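Local coordinates for protein leucine aminopeptidase (Parabacteroides distasonis, PDB 3TC8) that is probably a zinc-dependent exopeptidase of the M28 family, removing residues from the N-terminus of peptides, at residues Met225-Tyr235 and Gln300-Arg309. Residues are numbered along the deposited sequence; the frame is centred on the assembly and turned at random. Where two conformers were deposited one is given.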
loop_
_atom_site.group_PDB
_atom_site.type_symbol
_atom_site.label_atom_id
_atom_site.label_comp_id
_atom_site.label_asym_id
_atom_site.label_seq_id
_atom_site.Cartn_x
_atom_site.Cartn_y
_atom_site.Cartn_z
HETATM N N MSE A 225 1.859 17.002 8.476
HETATM C CA MSE A 225 1.272 16.429 9.673
HETATM C C MSE A 225 1.877 15.065 9.990
HETATM O O MSE A 225 2.230 14.789 11.140
HETATM C CB MSE A 225 -0.218 16.269 9.451
HETATM C CG MSE A 225 -0.997 15.472 10.519
HETATM SE SE MSE A 225 -2.867 15.340 10.258
HETATM C CE MSE A 225 -2.871 14.374 8.589
ATOM N N VAL A 226 2.011 14.212 8.980
ATOM C CA VAL A 226 2.568 12.892 9.174
ATOM C C VAL A 226 4.050 12.935 9.550
ATOM O O VAL A 226 4.473 12.266 10.494
ATOM C CB VAL A 226 2.304 11.990 7.905
ATOM C CG1 VAL A 226 3.061 10.667 7.997
ATOM C CG2 VAL A 226 0.816 11.784 7.752
ATOM N N TRP A 227 4.852 13.741 8.830
ATOM C CA TRP A 227 6.255 13.782 9.104
ATOM C C TRP A 227 6.523 14.415 10.477
ATOM O O TRP A 227 7.463 14.006 11.172
ATOM C CB TRP A 227 7.029 14.533 7.974
ATOM C CG TRP A 227 7.605 13.611 6.906
ATOM C CD1 TRP A 227 8.917 13.447 6.669
ATOM C CD2 TRP A 227 6.918 12.658 6.054
ATOM N NE1 TRP A 227 9.110 12.483 5.707
ATOM C CE2 TRP A 227 7.895 12.005 5.304
ATOM C CE3 TRP A 227 5.597 12.361 5.827
ATOM C CZ2 TRP A 227 7.594 10.996 4.386
ATOM C CZ3 TRP A 227 5.282 11.343 4.928
ATOM C CH2 TRP A 227 6.276 10.700 4.204
ATOM N N SER A 228 5.727 15.394 10.877
ATOM C CA SER A 228 5.879 15.993 12.198
ATOM C C SER A 228 5.503 15.015 13.295
ATOM O O SER A 228 6.185 14.936 14.315
ATOM C CB SER A 228 5.008 17.242 12.295
ATOM O OG SER A 228 5.575 18.307 11.531
ATOM N N ALA A 229 4.423 14.270 13.118
ATOM C CA ALA A 229 4.067 13.223 14.084
ATOM C C ALA A 229 5.190 12.209 14.228
ATOM O O ALA A 229 5.529 11.801 15.333
ATOM C CB ALA A 229 2.731 12.544 13.722
ATOM N N ALA A 230 5.752 11.776 13.102
ATOM C CA ALA A 230 6.837 10.808 13.149
ATOM C C ALA A 230 8.007 11.374 13.978
ATOM O O ALA A 230 8.609 10.676 14.782
ATOM C CB ALA A 230 7.317 10.491 11.720
ATOM N N ARG A 231 8.336 12.650 13.735
ATOM C CA ARG A 231 9.424 13.273 14.476
ATOM C C ARG A 231 9.084 13.337 15.957
ATOM O O ARG A 231 9.944 13.002 16.787
ATOM C CB ARG A 231 9.718 14.653 13.927
ATOM C CG ARG A 231 10.666 15.508 14.777
ATOM C CD ARG A 231 10.669 16.988 14.310
ATOM N NE ARG A 231 9.351 17.602 14.509
ATOM C CZ ARG A 231 8.821 18.579 13.773
ATOM N NH1 ARG A 231 9.503 19.138 12.781
ATOM N NH2 ARG A 231 7.598 19.009 14.048
ATOM N N ASP A 232 7.868 13.703 16.294
ATOM C CA ASP A 232 7.447 13.763 17.712
ATOM C C ASP A 232 7.651 12.425 18.387
ATOM O O ASP A 232 8.021 12.355 19.558
ATOM C CB ASP A 232 5.957 14.118 17.826
ATOM C CG ASP A 232 5.586 15.496 17.343
ATOM O OD1 ASP A 232 6.454 16.389 17.326
ATOM O OD2 ASP A 232 4.374 15.671 16.970
ATOM N N LEU A 233 7.343 11.346 17.665
ATOM C CA LEU A 233 7.434 9.980 18.198
ATOM C C LEU A 233 8.820 9.385 18.203
ATOM O O LEU A 233 8.986 8.262 18.716
ATOM C CB LEU A 233 6.507 9.056 17.405
ATOM C CG LEU A 233 5.035 9.346 17.485
ATOM C CD1 LEU A 233 4.306 8.511 16.472
ATOM C CD2 LEU A 233 4.518 9.140 18.900
ATOM N N GLY A 234 9.792 10.045 17.590
ATOM C CA GLY A 234 11.140 9.548 17.538
ATOM C C GLY A 234 11.471 8.697 16.307
ATOM O O GLY A 234 12.474 7.993 16.342
ATOM N N TYR A 235 10.690 8.850 15.247
ATOM C CA TYR A 235 10.899 8.065 14.016
ATOM C C TYR A 235 11.457 8.879 12.881
ATOM O O TYR A 235 11.346 8.515 11.707
ATOM C CB TYR A 235 9.602 7.408 13.595
ATOM C CG TYR A 235 9.023 6.454 14.637
ATOM C CD1 TYR A 235 9.760 5.421 15.144
ATOM C CD2 TYR A 235 7.702 6.581 15.080
ATOM C CE1 TYR A 235 9.238 4.543 16.098
ATOM C CE2 TYR A 235 7.175 5.732 16.036
ATOM C CZ TYR A 235 7.948 4.716 16.540
ATOM O OH TYR A 235 7.400 3.913 17.508
ATOM N N GLN A 300 3.002 3.058 13.677
ATOM C CA GLN A 300 2.699 3.874 14.841
ATOM C C GLN A 300 2.463 5.321 14.434
ATOM O O GLN A 300 1.613 5.987 15.039
ATOM C CB GLN A 300 3.822 3.750 15.883
ATOM C CG GLN A 300 3.390 4.305 17.250
ATOM C CD GLN A 300 2.278 3.506 17.845
ATOM O OE1 GLN A 300 2.372 2.283 17.915
ATOM N NE2 GLN A 300 1.182 4.147 18.223
ATOM N N THR A 301 3.210 5.810 13.460
ATOM C CA THR A 301 2.989 7.176 12.965
ATOM C C THR A 301 1.588 7.326 12.406
ATOM O O THR A 301 0.879 8.302 12.696
ATOM C CB THR A 301 4.080 7.570 11.951
ATOM O OG1 THR A 301 5.346 7.553 12.584
ATOM C CG2 THR A 301 3.823 8.938 11.316
ATOM N N VAL A 302 1.117 6.343 11.597
ATOM C CA VAL A 302 -0.200 6.448 11.062
ATOM C C VAL A 302 -1.241 6.440 12.183
ATOM O O VAL A 302 -2.216 7.194 12.148
ATOM C CB VAL A 302 -0.469 5.338 9.999
ATOM C CG1 VAL A 302 -1.920 5.303 9.621
ATOM C CG2 VAL A 302 0.415 5.541 8.780
ATOM N N LEU A 303 -1.097 5.556 13.171
ATOM C CA LEU A 303 -2.051 5.561 14.283
ATOM C C LEU A 303 -2.098 6.927 14.973
ATOM O O LEU A 303 -3.135 7.433 15.321
ATOM C CB LEU A 303 -1.682 4.472 15.315
ATOM C CG LEU A 303 -1.939 3.037 14.866
ATOM C CD1 LEU A 303 -1.441 2.074 15.923
ATOM C CD2 LEU A 303 -3.398 2.784 14.577
ATOM N N GLU A 304 -0.930 7.464 15.253
ATOM C CA GLU A 304 -0.859 8.789 15.907
ATOM C C GLU A 304 -1.643 9.845 15.146
ATOM O O GLU A 304 -2.350 10.645 15.745
ATOM C CB GLU A 304 0.584 9.198 16.104
ATOM C CG GLU A 304 0.774 10.526 16.870
ATOM C CD GLU A 304 0.455 10.409 18.364
ATOM O OE1 GLU A 304 0.547 9.296 18.927
ATOM O OE2 GLU A 304 0.184 11.452 19.012
ATOM N N VAL A 305 -1.527 9.845 13.823
ATOM C CA VAL A 305 -2.156 10.805 12.994
ATOM C C VAL A 305 -3.684 10.638 12.970
ATOM O O VAL A 305 -4.466 11.611 13.122
ATOM C CB VAL A 305 -1.519 10.700 11.605
ATOM C CG1 VAL A 305 -2.308 11.509 10.577
ATOM C CG2 VAL A 305 -0.071 11.155 11.694
ATOM N N ILE A 306 -4.158 9.403 12.765
ATOM C CA ILE A 306 -5.582 9.207 12.612
ATOM C C ILE A 306 -6.334 9.305 13.940
ATOM O O ILE A 306 -7.500 9.658 13.942
ATOM C CB ILE A 306 -5.952 7.911 11.840
ATOM C CG1 ILE A 306 -5.626 6.642 12.667
ATOM C CG2 ILE A 306 -5.255 7.894 10.472
ATOM C CD1 ILE A 306 -5.972 5.338 11.999
ATOM N N TYR A 307 -5.678 8.964 15.046
ATOM C CA TYR A 307 -6.303 9.092 16.356
ATOM C C TYR A 307 -6.101 10.450 16.967
ATOM O O TYR A 307 -6.894 10.809 17.853
ATOM C CB TYR A 307 -5.712 8.067 17.330
ATOM C CG TYR A 307 -6.296 6.677 17.183
ATOM C CD1 TYR A 307 -5.854 5.789 16.195
ATOM C CD2 TYR A 307 -7.280 6.239 18.023
ATOM C CE1 TYR A 307 -6.377 4.510 16.083
ATOM C CE2 TYR A 307 -7.835 4.958 17.906
ATOM C CZ TYR A 307 -7.405 4.085 16.920
ATOM O OH TYR A 307 -7.854 2.807 16.780
ATOM N N ASN A 308 -5.028 11.154 16.636
ATOM C CA ASN A 308 -4.544 12.182 17.522
ATOM C C ASN A 308 -3.847 13.356 16.847
ATOM O O ASN A 308 -3.149 14.096 17.530
ATOM C CB ASN A 308 -3.607 11.561 18.563
ATOM C CG ASN A 308 -3.403 12.402 19.791
ATOM O OD1 ASN A 308 -4.343 13.056 20.282
ATOM N ND2 ASN A 308 -2.216 12.330 20.346
ATOM N N ARG A 309 -4.091 13.582 15.556
ATOM C CA ARG A 309 -3.699 14.843 14.883
ATOM C C ARG A 309 -4.854 15.337 14.044
ATOM O O ARG A 309 -5.928 14.763 14.104
ATOM C CB ARG A 309 -2.448 14.681 14.051
ATOM C CG ARG A 309 -1.196 14.397 14.813
ATOM C CD ARG A 309 -0.757 15.607 15.675
ATOM N NE ARG A 309 0.537 15.362 16.294
ATOM C CZ ARG A 309 0.775 14.499 17.274
ATOM N NH1 ARG A 309 -0.231 13.886 17.862
ATOM N NH2 ARG A 309 2.033 14.286 17.705
ATOM O OXT ARG A 309 -4.732 16.393 13.390
HETATM O O HOH W 1 2.841 17.086 15.433
#
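Gln-300 lays its CB against CE2 of Tyr-235, 3.9 Å away, and its CG lies near the OH. Its amide turns off to Pro-20 and Phe-22 of the N-terminal stretch. Thr-301 sits where the two backbones come nearest, its CA 5.3 Å from the CA of Ala-230, an approach that the small side chain of Ala-230 suits. A chi1 of -62° sets OG1 beside the backbone N and leaves CG2 anti to it, where the methyl meets Val-226 O and CG1. OG1 faces Ala-230 CB and Tyr-235 CD2, and also bonds back to Ala-297 O.

This is the crossing of helices 213-233 and 292-308, two helices of the M28 alpha/beta fold. Their axes pass 9.0 Å apart at 115°. Gly-234 ends the first helix in a Schellman motif.

Glu-304 touches Leu-233 CD1 with its CB at 3.8 Å. Its OE2 takes Asn-308 ND2 and, on the anti lone pair, Arg-309 NH1. Cutting this side chain back to an alanine is likely to leave Asn-308 ND2 and Arg-309 NH1 without their shared acceptor, and the guanidinium freer to turn. In the conformer given, Val-305 divides its methyls: CG1 meets Met-225 CE (selenomethionine) at 3.5 Å, and CG2 meets Ala-229 CB at 3.7 Å. Tyr-195 of strand 195-200 touches both Met-225 and Val-305.

Arg-309, the C-terminal residue, packs CB against Met-225 SE. Its guanidinium lies with one face over Ala-229 CB. NH2 gives Asp-232 OD2 a nearly straight hydrogen bond (2.8 Å, 165°), part of a salt bridge, in the guanidinium plane and on the anti side of the carboxylate. A water joins NE to the same OD2, and NH1 also reaches Asn-308 O.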